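Local coordinates for sulfoquinovosidase (Escherichia coli, PDB 5AEE), which hydrolyses sulfoquinovosyl diacylglycerides and simple sulfoquinovosides such as sulfoquinovosyl glycerol, releasing sulfoquinovose that the bacterium degrades by sulfoglycolysis, at residues S151-G156 and W179-Q184; F406-P411 and F453-S458; A470-V475 and G506-L511. The protein carries 1 engineered substitution. All coordinates share one frame; numbering follows the deposited sequence.

Contact 1: S151-G156 and W179-Q184. With CA (calcium ion), chain C; NSQ (4-nitrophenyl alpha-D-6-sulfoquinovoside), chain E.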
loop_
_atom_site.group_PDB
_atom_site.type_symbol
_atom_site.label_atom_id
_atom_site.label_comp_id
_atom_site.label_asym_id
_atom_site.label_seq_id
_atom_site.Cartn_x
_atom_site.Cartn_y
_atom_site.Cartn_z
ATOM N N SER A 151 -5.655 4.565 8.051
ATOM C CA SER A 151 -7.071 4.678 8.194
ATOM C C SER A 151 -7.714 4.262 6.894
ATOM O O SER A 151 -7.025 3.853 5.937
ATOM C CB SER A 151 -7.460 6.191 8.458
ATOM O OG SER A 151 -7.240 7.012 7.312
ATOM N N GLU A 152 -9.043 4.441 6.810
ATOM C CA GLU A 152 -9.683 4.441 5.477
ATOM C C GLU A 152 -9.090 5.496 4.591
ATOM O O GLU A 152 -8.665 6.572 5.000
ATOM C CB GLU A 152 -11.196 4.631 5.500
ATOM C CG GLU A 152 -11.971 3.687 6.388
ATOM C CD GLU A 152 -11.599 2.214 6.183
ATOM O OE1 GLU A 152 -11.764 1.713 5.054
ATOM O OE2 GLU A 152 -11.078 1.591 7.169
ATOM N N GLN A 153 -9.000 5.134 3.350
ATOM C CA GLN A 153 -8.285 5.920 2.343
ATOM C C GLN A 153 -9.023 7.205 1.853
ATOM O O GLN A 153 -8.413 8.061 1.235
ATOM C CB GLN A 153 -8.008 4.976 1.220
ATOM C CG GLN A 153 -7.062 5.459 0.192
ATOM C CD GLN A 153 -7.723 5.620 -1.129
ATOM O OE1 GLN A 153 -8.969 5.643 -1.274
ATOM N NE2 GLN A 153 -6.896 5.804 -2.115
ATOM N N GLY A 154 -10.316 7.339 2.152
ATOM C CA GLY A 154 -11.083 8.447 1.623
ATOM C C GLY A 154 -11.917 8.067 0.423
ATOM O O GLY A 154 -11.491 7.311 -0.436
ATOM N N VAL A 155 -13.086 8.683 0.335
ATOM C CA VAL A 155 -13.944 8.614 -0.833
ATOM C C VAL A 155 -13.947 9.972 -1.508
ATOM O O VAL A 155 -14.642 10.863 -1.042
ATOM C CB VAL A 155 -15.387 8.230 -0.451
ATOM C CG1 VAL A 155 -16.295 8.338 -1.651
ATOM C CG2 VAL A 155 -15.410 6.829 0.164
ATOM N N GLY A 156 -13.183 10.127 -2.596
ATOM C CA GLY A 156 -13.013 11.462 -3.232
ATOM C C GLY A 156 -11.649 12.053 -2.933
ATOM O O GLY A 156 -10.850 12.341 -3.847
ATOM N N TRP A 179 -4.521 10.692 3.193
ATOM C CA TRP A 179 -5.199 9.579 3.839
ATOM C C TRP A 179 -4.754 8.323 3.104
ATOM O O TRP A 179 -4.653 8.308 1.895
ATOM C CB TRP A 179 -6.697 9.636 3.811
ATOM C CG TRP A 179 -7.305 10.569 4.773
ATOM C CD1 TRP A 179 -6.821 11.785 5.142
ATOM C CD2 TRP A 179 -8.579 10.436 5.403
ATOM N NE1 TRP A 179 -7.690 12.402 5.996
ATOM C CE2 TRP A 179 -8.772 11.598 6.196
ATOM C CE3 TRP A 179 -9.563 9.454 5.398
ATOM C CZ2 TRP A 179 -9.885 11.788 6.993
ATOM C CZ3 TRP A 179 -10.667 9.634 6.200
ATOM C CH2 TRP A 179 -10.821 10.826 6.969
ATOM N N THR A 180 -4.474 7.306 3.883
ATOM C CA THR A 180 -4.080 6.023 3.329
ATOM C C THR A 180 -4.116 4.959 4.407
ATOM O O THR A 180 -3.953 5.260 5.561
ATOM C CB THR A 180 -2.670 6.130 2.623
ATOM O OG1 THR A 180 -2.287 4.839 2.186
ATOM C CG2 THR A 180 -1.681 6.581 3.549
ATOM N N PHE A 181 -4.376 3.713 3.991
ATOM C CA PHE A 181 -4.339 2.545 4.817
ATOM C C PHE A 181 -2.912 1.969 4.956
ATOM O O PHE A 181 -2.685 1.018 5.708
ATOM C CB PHE A 181 -5.288 1.444 4.252
ATOM C CG PHE A 181 -5.355 1.428 2.807
ATOM C CD1 PHE A 181 -4.224 1.159 2.042
ATOM C CD2 PHE A 181 -6.540 1.684 2.169
ATOM C CE1 PHE A 181 -4.306 1.183 0.662
ATOM C CE2 PHE A 181 -6.623 1.693 0.823
ATOM C CZ PHE A 181 -5.509 1.439 0.049
ATOM N N PHE A 182 -1.950 2.524 4.214
ATOM C CA PHE A 182 -0.540 2.114 4.330
ATOM C C PHE A 182 0.377 3.324 4.352
ATOM O O PHE A 182 1.192 3.487 3.467
ATOM C CB PHE A 182 -0.204 1.225 3.149
ATOM C CG PHE A 182 1.055 0.430 3.237
ATOM C CD1 PHE A 182 2.110 0.679 4.127
ATOM C CD2 PHE A 182 1.200 -0.650 2.334
ATOM C CE1 PHE A 182 3.242 -0.096 4.121
ATOM C CE2 PHE A 182 2.334 -1.441 2.349
ATOM C CZ PHE A 182 3.373 -1.160 3.241
ATOM N N PRO A 183 0.257 4.147 5.384
ATOM C CA PRO A 183 1.280 5.169 5.565
ATOM C C PRO A 183 2.464 4.414 6.172
ATOM O O PRO A 183 2.282 3.392 6.803
ATOM C CB PRO A 183 0.605 6.112 6.549
ATOM C CG PRO A 183 -0.228 5.204 7.436
ATOM C CD PRO A 183 -0.606 4.021 6.583
ATOM N N GLN A 184 3.659 4.877 5.932
ATOM C CA GLN A 184 4.861 4.355 6.572
ATOM C C GLN A 184 5.892 5.422 6.827
ATOM O O GLN A 184 6.132 6.268 5.966
ATOM C CB GLN A 184 5.498 3.282 5.723
ATOM C CG GLN A 184 6.487 2.494 6.523
ATOM C CD GLN A 184 6.969 1.270 5.808
ATOM O OE1 GLN A 184 6.160 0.420 5.436
ATOM N NE2 GLN A 184 8.317 1.158 5.629
HETATM CA CA CA C . -11.044 5.771 -2.124
HETATM O O12 NSQ E . -16.196 -4.945 3.902
HETATM S S10 NSQ E . -16.746 -5.827 2.845
HETATM O O13 NSQ E . -17.225 -7.167 3.250
HETATM O O11 NSQ E . -17.739 -5.052 2.103
HETATM C C6 NSQ E . -15.488 -6.219 1.738
HETATM C C5 NSQ E . -14.832 -5.045 1.023
HETATM O O5 NSQ E . -13.964 -4.452 2.042
HETATM C C1 NSQ E . -13.054 -3.481 1.621
HETATM C C2 NSQ E . -12.227 -3.965 0.411
HETATM O O2 NSQ E . -11.342 -2.925 0.098
HETATM C C3 NSQ E . -13.170 -4.368 -0.702
HETATM O O3 NSQ E . -12.487 -4.800 -1.859
HETATM C C4 NSQ E . -14.091 -5.478 -0.254
HETATM O O4 NSQ E . -15.034 -5.763 -1.331
HETATM O O1 NSQ E . -13.871 -2.361 1.283
HETATM C C25 NSQ E . -14.378 -1.656 2.301
HETATM C C26 NSQ E . -13.507 -1.037 3.213
HETATM C C27 NSQ E . -14.049 -0.381 4.278
HETATM C C28 NSQ E . -15.430 -0.271 4.400
HETATM N N32 NSQ E . -15.942 0.372 5.543
HETATM O O33 NSQ E . -17.144 0.153 5.874
HETATM O O34 NSQ E . -15.152 1.001 6.331
HETATM C C29 NSQ E . -16.262 -0.915 3.488
HETATM C C30 NSQ E . -15.731 -1.612 2.418
HETATM O O HOH W 1 -4.869 7.957 6.561
HETATM O O HOH W 2 -13.202 5.353 -3.004
HETATM O O HOH W 3 -11.672 4.543 -0.213
#
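S151 and T180 tie these two segments together by backbone: S151 N donates to T180 O over 3.1 Å, with an N-H...O angle of 155°. A water adds a second link, donating to S151 OG at 2.7 Å and accepting from T180 N at 2.8 Å. The same hydroxyl donates to E152 O, so S151 OG works both as donor and as acceptor and its rotation is well defined. T180 CB points away from 151-156; its OG1 accepts from F182 N in an ST turn and hydrogen-bonds elsewhere to E134 O.

Packing comes from two aromatic side chains. W179 aims its CB at 151-156, and its ring approaches the peptide obliquely, with W179 CE3 only 3.0 Å from E152 O. F181 has a first torsion of 34°, well off a staggered position, which sets its ring against the first carbons of Q153; F181 CE2 lies 3.6 Å from Q153 CB.

The third kind of interaction is metal and ligand binding. G154 O reaches the calcium ion at 2.3 Å, the Q153 side chain is another ligand, and N472, D481 and two waters bind the same ion. E152 turns instead to the active site, where E152 OE1 sits 3.2 Å from C27 of the nitrophenyl ring and forms a salt bridge with R455. This piece of the N-terminal galactose mutarotase-like domain therefore lines the ligand pocket on its nitrophenyl side.

In the fold, 151-156 belongs to the loop from strand 145-148 to helix 162-171, while segment 179-184 runs into strand 183-184. W179 and S151 lean on strand 54-75, V155 packs on helix 162-171, and F182 rests against helix 461-464.

Contact 2: F406-P411 and F453-S458. With NSQ (4-nitrophenyl alpha-D-6-sulfoquinovoside), chain E.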
loop_
_atom_site.group_PDB
_atom_site.type_symbol
_atom_site.label_atom_id
_atom_site.label_comp_id
_atom_site.label_asym_id
_atom_site.label_seq_id
_atom_site.Cartn_x
_atom_site.Cartn_y
_atom_site.Cartn_z
ATOM N N PHE A 406 -8.378 -5.224 5.462
ATOM C CA PHE A 406 -8.458 -4.447 6.667
ATOM C C PHE A 406 -7.153 -4.547 7.412
ATOM O O PHE A 406 -6.157 -4.931 6.803
ATOM C CB PHE A 406 -9.699 -4.739 7.562
ATOM C CG PHE A 406 -10.970 -4.287 6.974
ATOM C CD1 PHE A 406 -11.672 -5.100 6.131
ATOM C CD2 PHE A 406 -11.474 -3.015 7.291
ATOM C CE1 PHE A 406 -12.851 -4.630 5.543
ATOM C CE2 PHE A 406 -12.674 -2.575 6.770
ATOM C CZ PHE A 406 -13.324 -3.359 5.847
ATOM N N GLY A 407 -7.117 -4.169 8.695
ATOM C CA GLY A 407 -5.835 -3.950 9.389
ATOM C C GLY A 407 -5.695 -2.469 9.786
ATOM O O GLY A 407 -4.793 -2.135 10.568
ATOM N N GLU A 408 -6.542 -1.604 9.225
ATOM C CA GLU A 408 -6.467 -0.105 9.482
ATOM C C GLU A 408 -7.448 0.453 10.511
ATOM O O GLU A 408 -7.521 1.703 10.732
ATOM C CB GLU A 408 -6.674 0.654 8.159
ATOM C CG GLU A 408 -8.110 0.804 7.646
ATOM C CD GLU A 408 -8.691 -0.451 7.023
ATOM O OE1 GLU A 408 -8.011 -1.492 6.978
ATOM O OE2 GLU A 408 -9.829 -0.373 6.549
ATOM N N TYR A 409 -8.192 -0.419 11.163
ATOM C CA TYR A 409 -9.388 0.001 11.886
ATOM C C TYR A 409 -9.281 -0.107 13.361
ATOM O O TYR A 409 -10.313 0.034 14.021
ATOM C CB TYR A 409 -10.542 -0.923 11.523
ATOM C CG TYR A 409 -11.859 -0.364 10.999
ATOM C CD1 TYR A 409 -12.027 -0.161 9.636
ATOM C CD2 TYR A 409 -12.985 -0.210 11.835
ATOM C CE1 TYR A 409 -13.265 0.249 9.099
ATOM C CE2 TYR A 409 -14.234 0.190 11.317
ATOM C CZ TYR A 409 -14.361 0.433 9.927
ATOM O OH TYR A 409 -15.578 0.819 9.303
ATOM N N LEU A 410 -8.103 -0.367 13.918
ATOM C CA LEU A 410 -8.020 -0.502 15.344
ATOM C C LEU A 410 -8.356 0.801 16.042
ATOM O O LEU A 410 -7.658 1.780 15.852
ATOM C CB LEU A 410 -6.635 -0.943 15.780
ATOM C CG LEU A 410 -6.564 -1.359 17.237
ATOM C CD1 LEU A 410 -6.982 -2.803 17.381
ATOM C CD2 LEU A 410 -5.149 -1.207 17.774
ATOM N N PRO A 411 -9.413 0.812 16.898
ATOM C CA PRO A 411 -9.667 2.054 17.681
ATOM C C PRO A 411 -8.616 2.252 18.784
ATOM O O PRO A 411 -7.993 1.287 19.231
ATOM C CB PRO A 411 -11.064 1.820 18.273
ATOM C CG PRO A 411 -11.616 0.631 17.513
ATOM C CD PRO A 411 -10.481 -0.197 17.082
ATOM N N PHE A 453 -3.534 -11.006 -0.929
ATOM C CA PHE A 453 -3.289 -9.634 -1.279
ATOM C C PHE A 453 -3.917 -8.783 -0.251
ATOM O O PHE A 453 -4.948 -9.111 0.257
ATOM C CB PHE A 453 -3.729 -9.297 -2.755
ATOM C CG PHE A 453 -5.069 -9.818 -3.158
ATOM C CD1 PHE A 453 -5.218 -11.131 -3.544
ATOM C CD2 PHE A 453 -6.172 -9.015 -3.166
ATOM C CE1 PHE A 453 -6.468 -11.588 -3.938
ATOM C CE2 PHE A 453 -7.423 -9.470 -3.543
ATOM C CZ PHE A 453 -7.557 -10.774 -3.932
ATOM N N MET A 454 -3.283 -7.647 0.042
ATOM C CA MET A 454 -3.659 -6.847 1.167
ATOM C C MET A 454 -3.765 -5.402 0.780
ATOM O O MET A 454 -3.176 -4.940 -0.193
ATOM C CB MET A 454 -2.521 -6.886 2.275
ATOM C CG MET A 454 -2.376 -8.320 2.810
ATOM S SD MET A 454 -1.249 -8.402 4.222
ATOM C CE MET A 454 -2.418 -8.045 5.513
ATOM N N ARG A 455 -4.502 -4.705 1.591
ATOM C CA ARG A 455 -4.809 -3.263 1.369
ATOM C C ARG A 455 -4.022 -2.484 2.403
ATOM O O ARG A 455 -3.102 -1.753 2.052
ATOM C CB ARG A 455 -6.341 -3.084 1.508
ATOM C CG ARG A 455 -6.872 -1.661 1.492
ATOM C CD ARG A 455 -8.370 -1.604 1.275
ATOM N NE ARG A 455 -9.122 -2.114 2.434
ATOM C CZ ARG A 455 -9.604 -1.412 3.433
ATOM N NH1 ARG A 455 -9.498 -0.070 3.506
ATOM N NH2 ARG A 455 -10.246 -2.066 4.396
ATOM N N ALA A 456 -4.384 -2.640 3.665
ATOM C CA ALA A 456 -3.626 -2.021 4.751
ATOM C C ALA A 456 -2.191 -2.562 4.803
ATOM O O ALA A 456 -1.931 -3.755 4.508
ATOM C CB ALA A 456 -4.315 -2.185 6.085
ATOM N N GLY A 457 -1.274 -1.710 5.193
ATOM C CA GLY A 457 0.087 -2.185 5.429
ATOM C C GLY A 457 0.782 -1.297 6.398
ATOM O O GLY A 457 0.264 -0.242 6.695
ATOM N N SER A 458 1.927 -1.784 6.893
ATOM C CA SER A 458 2.810 -1.040 7.783
ATOM C C SER A 458 4.207 -1.637 7.648
ATOM O O SER A 458 4.402 -2.641 6.939
ATOM C CB SER A 458 2.307 -1.092 9.261
ATOM O OG SER A 458 2.340 -2.406 9.830
HETATM O O12 NSQ E . -16.196 -4.945 3.902
HETATM S S10 NSQ E . -16.746 -5.827 2.845
HETATM O O13 NSQ E . -17.225 -7.167 3.250
HETATM O O11 NSQ E . -17.739 -5.052 2.103
HETATM C C6 NSQ E . -15.488 -6.219 1.738
HETATM C C5 NSQ E . -14.832 -5.045 1.023
HETATM O O5 NSQ E . -13.964 -4.452 2.042
HETATM C C1 NSQ E . -13.054 -3.481 1.621
HETATM C C2 NSQ E . -12.227 -3.965 0.411
HETATM O O2 NSQ E . -11.342 -2.925 0.098
HETATM C C3 NSQ E . -13.170 -4.368 -0.702
HETATM O O3 NSQ E . -12.487 -4.800 -1.859
HETATM C C4 NSQ E . -14.091 -5.478 -0.254
HETATM O O4 NSQ E . -15.034 -5.763 -1.331
HETATM O O1 NSQ E . -13.871 -2.361 1.283
HETATM C C25 NSQ E . -14.378 -1.656 2.301
HETATM C C26 NSQ E . -13.507 -1.037 3.213
HETATM C C27 NSQ E . -14.049 -0.381 4.278
HETATM C C28 NSQ E . -15.430 -0.271 4.400
HETATM N N32 NSQ E . -15.942 0.372 5.543
HETATM O O33 NSQ E . -17.144 0.153 5.874
HETATM O O34 NSQ E . -15.152 1.001 6.331
HETATM C C29 NSQ E . -16.262 -0.915 3.488
HETATM C C30 NSQ E . -15.731 -1.612 2.418
HETATM O O HOH W 4 -5.284 -5.513 4.243
#
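One face of the F406 ring carries R455 NH2, 3.2 Å above the plane and over the ring centre. The guanidinium stands at 89° to the ring, so it meets F406 with its edge, and R455 CZ lies 4.6 Å from the F406 ring centroid almost on the normal: a cation-pi contact. The guanidinium's own two faces are taken by E408 OE1 on one side and C26 of the ligand's nitrophenyl ring on the other. F406 also touches that ring obliquely, F406 CZ being 3.4 Å from C27, while the edge of Y409 faces the nitro group and Y409 OH donates to O34 at 3.0 Å.

This is the catalytic end of a TIM barrel, where the loops after two adjacent parallel strands, 401-404 and 451-454, meet beside the bound sulfoquinovoside.

Charge holds the centre. R455 NH2 forms a salt bridge with E408 OE2 at 2.8 Å, with a modest N-H...O angle of 133°, the oxygen being tilted from the guanidinium plane; NH1 adds a weak bond to the same oxygen. R455 runs extended through its first two torsions and then bends at chi3, 70°, which turns the guanidinium edge to the F406 ring and one face to E408. Its NE makes a further salt bridge to D405, the experimentally established nucleophile, which is consistent with the arginine positioning that carboxylate. E408 is itself assigned to the active site by similarity.

Away from the ligand the backbones are joined through solvent and a methyl group. A water donates to F406 O at 2.8 Å and accepts from R455 N at 2.9 Å, and beside it A456 CB rests 3.4 Å from the same F406 O.

Contact 3: A470-V475 and G506-L511. Engineered in segment 470-475: N472 (natural residue Asp). With CA (calcium ion), chain C; NSQ (4-nitrophenyl alpha-D-6-sulfoquinovoside), chain E.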
loop_
_atom_site.group_PDB
_atom_site.type_symbol
_atom_site.label_atom_id
_atom_site.label_comp_id
_atom_site.label_asym_id
_atom_site.label_seq_id
_atom_site.Cartn_x
_atom_site.Cartn_y
_atom_site.Cartn_z
ATOM N N ALA A 470 -4.499 -1.756 -4.408
ATOM C CA ALA A 470 -4.680 -0.311 -4.165
ATOM C C ALA A 470 -5.955 0.094 -3.393
ATOM O O ALA A 470 -6.242 1.317 -3.288
ATOM C CB ALA A 470 -4.617 0.456 -5.485
ATOM N N GLY A 471 -6.661 -0.846 -2.790
ATOM C CA GLY A 471 -7.803 -0.521 -1.977
ATOM C C GLY A 471 -8.915 0.024 -2.860
ATOM O O GLY A 471 -9.026 -0.332 -4.019
ATOM N N ASN A 472 -9.707 0.914 -2.318
ATOM C CA ASN A 472 -10.974 1.334 -2.963
ATOM C C ASN A 472 -10.845 2.641 -3.671
ATOM O O ASN A 472 -10.791 3.695 -3.013
ATOM C CB ASN A 472 -12.036 1.442 -1.872
ATOM C CG ASN A 472 -12.398 0.130 -1.253
ATOM O OD1 ASN A 472 -12.024 -0.932 -1.732
ATOM N ND2 ASN A 472 -13.159 0.208 -0.174
ATOM N N GLN A 473 -10.717 2.553 -4.986
ATOM C CA GLN A 473 -10.940 3.661 -5.874
ATOM C C GLN A 473 -12.423 3.826 -6.115
ATOM O O GLN A 473 -13.189 2.913 -6.242
ATOM C CB GLN A 473 -10.276 3.471 -7.253
ATOM C CG GLN A 473 -8.781 3.695 -7.211
ATOM C CD GLN A 473 -8.056 2.630 -6.469
ATOM O OE1 GLN A 473 -8.059 1.447 -6.876
ATOM N NE2 GLN A 473 -7.443 3.024 -5.364
ATOM N N ASN A 474 -12.800 5.089 -6.264
ATOM C CA ASN A 474 -14.087 5.405 -6.838
ATOM C C ASN A 474 -14.174 4.875 -8.204
ATOM O O ASN A 474 -13.172 4.836 -8.923
ATOM C CB ASN A 474 -14.272 6.962 -6.899
ATOM C CG ASN A 474 -14.446 7.591 -5.538
ATOM O OD1 ASN A 474 -14.733 6.915 -4.584
ATOM N ND2 ASN A 474 -14.420 8.945 -5.469
ATOM N N VAL A 475 -15.390 4.535 -8.618
ATOM C CA VAL A 475 -15.577 4.166 -10.017
ATOM C C VAL A 475 -15.664 5.448 -10.893
ATOM O O VAL A 475 -16.631 5.647 -11.612
ATOM C CB VAL A 475 -16.800 3.237 -10.144
ATOM C CG1 VAL A 475 -16.503 1.921 -9.414
ATOM C CG2 VAL A 475 -18.107 3.877 -9.623
ATOM N N GLY A 506 -11.626 -1.753 -12.734
ATOM C CA GLY A 506 -12.864 -1.013 -12.714
ATOM C C GLY A 506 -13.077 -0.159 -11.477
ATOM O O GLY A 506 -14.036 0.552 -11.397
ATOM N N GLY A 507 -12.198 -0.208 -10.497
ATOM C CA GLY A 507 -12.495 0.480 -9.248
ATOM C C GLY A 507 -13.525 -0.240 -8.376
ATOM O O GLY A 507 -14.051 -1.370 -8.726
ATOM N N TYR A 508 -13.854 0.397 -7.256
ATOM C CA TYR A 508 -14.736 -0.251 -6.287
ATOM C C TYR A 508 -15.936 0.570 -5.823
ATOM O O TYR A 508 -17.067 0.104 -5.945
ATOM C CB TYR A 508 -13.924 -0.713 -5.040
ATOM C CG TYR A 508 -14.780 -1.257 -3.938
ATOM C CD1 TYR A 508 -15.194 -2.564 -3.958
ATOM C CD2 TYR A 508 -15.172 -0.453 -2.873
ATOM C CE1 TYR A 508 -15.972 -3.065 -2.912
ATOM C CE2 TYR A 508 -15.966 -0.941 -1.824
ATOM C CZ TYR A 508 -16.350 -2.275 -1.834
ATOM O OH TYR A 508 -17.186 -2.802 -0.822
ATOM N N THR A 509 -15.666 1.808 -5.368
ATOM C CA THR A 509 -16.576 2.572 -4.616
ATOM C C THR A 509 -17.667 3.198 -5.478
ATOM O O THR A 509 -17.413 3.982 -6.372
ATOM C CB THR A 509 -15.849 3.689 -3.845
ATOM O OG1 THR A 509 -14.745 3.090 -3.090
ATOM C CG2 THR A 509 -16.898 4.439 -2.891
ATOM N N THR A 510 -18.896 2.828 -5.154
ATOM C CA THR A 510 -20.081 3.030 -5.991
ATOM C C THR A 510 -21.073 3.646 -5.008
ATOM O O THR A 510 -21.774 2.954 -4.268
ATOM C CB THR A 510 -20.604 1.675 -6.475
ATOM O OG1 THR A 510 -19.506 0.924 -6.983
ATOM C CG2 THR A 510 -21.626 1.888 -7.543
ATOM N N LEU A 511 -21.061 4.984 -4.947
ATOM C CA LEU A 511 -21.841 5.734 -3.986
ATOM C C LEU A 511 -22.291 6.980 -4.716
ATOM O O LEU A 511 -21.638 7.441 -5.675
ATOM C CB LEU A 511 -20.988 6.173 -2.804
ATOM C CG LEU A 511 -20.467 5.098 -1.892
ATOM C CD1 LEU A 511 -19.609 5.707 -0.827
ATOM C CD2 LEU A 511 -21.621 4.327 -1.296
HETATM CA CA CA C . -11.044 5.771 -2.124
HETATM O O12 NSQ E . -16.196 -4.945 3.902
HETATM S S10 NSQ E . -16.746 -5.827 2.845
HETATM O O13 NSQ E . -17.225 -7.167 3.250
HETATM O O11 NSQ E . -17.739 -5.052 2.103
HETATM C C6 NSQ E . -15.488 -6.219 1.738
HETATM C C5 NSQ E . -14.832 -5.045 1.023
HETATM O O5 NSQ E . -13.964 -4.452 2.042
HETATM C C1 NSQ E . -13.054 -3.481 1.621
HETATM C C2 NSQ E . -12.227 -3.965 0.411
HETATM O O2 NSQ E . -11.342 -2.925 0.098
HETATM C C3 NSQ E . -13.170 -4.368 -0.702
HETATM O O3 NSQ E . -12.487 -4.800 -1.859
HETATM C C4 NSQ E . -14.091 -5.478 -0.254
HETATM O O4 NSQ E . -15.034 -5.763 -1.331
HETATM O O1 NSQ E . -13.871 -2.361 1.283
HETATM C C25 NSQ E . -14.378 -1.656 2.301
HETATM C C26 NSQ E . -13.507 -1.037 3.213
HETATM C C27 NSQ E . -14.049 -0.381 4.278
HETATM C C28 NSQ E . -15.430 -0.271 4.400
HETATM N N32 NSQ E . -15.942 0.372 5.543
HETATM O O33 NSQ E . -17.144 0.153 5.874
HETATM O O34 NSQ E . -15.152 1.001 6.331
HETATM C C29 NSQ E . -16.262 -0.915 3.488
HETATM C C30 NSQ E . -15.731 -1.612 2.418
HETATM O O HOH W 5 -14.661 2.989 -0.410
HETATM O O HOH W 2 -13.202 5.353 -3.004
HETATM O O HOH W 3 -11.672 4.543 -0.213
#
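Y508 swings its CG opposite the backbone N (chi1 174°), while N472 keeps CG beside its own N (chi1 -67°), and the two side chains end up side by side and pointing the same way. Amide and ring planes are 18° apart, so the N472 amide lies over a face of Y508, N472 CG being 3.3 Å from Y508 CD2. The sugar's C3 lies over the Y508 ring too, making the tyrosine a floor for both.

N472 is engineered; the natural residue is Asp, inferred to be the proton donor. N472 OD1 accepts from the ligand's O2 at 2.8 Å, and N472 ND2 donates almost straight to O1, the glycosidic oxygen, at 3.0 Å. A side chain that reaches this oxygen is consistent with the acid role of the natural Asp. The backbone at this position also serves, N472 O binding the calcium ion at 2.3 Å. One of the ion's waters donates to N474 OD1 and hydrogen-bonds with T509 OG1, while a different water joins T509 OG1 to N472 ND2. T509 OG1 thus links a metal-bound water, through a second water, to N472.

Backbone bonds clamp the loops. Q473 O takes two donors, T509 N and Y508 N, each at 2.8 Å, and V475 N returns a bond to T509 O at 3.1 Å, giving a single bridge at N474 and T509. V475 CG1 packs 3.4 Å from G506 O.

The loops follow strands 468-469 and 501-505, neighbours in the parallel barrel, and lead to helices 486-495 and 518-528. Q473 and A470 lean on strand 501-505, and Y508 meets H537, just after strand 534-536, edge to face.

In the fold
All three contacts are buried, the centres of contacts 1 and 2 about 9 Å and that of contact 3 about 15 Å from the chain centre, and each touches the same sulfoquinovoside. Contact 1 comes from the mutarotase-like domain; contacts 2 and 3 join loops at different places round the TIM barrel. Contacts 1 and 2 abut, sharing a probable bond from G457 N to F181 O, whereas contacts 1 and 3 share the calcium ion and two of its waters. Their chemistry differs otherwise: charge and cation-pi rule contact 2, backbone bridging and direct ligand hydrogen bonds rule contact 3, and oblique aromatic packing with a water-mediated link marks contact 1.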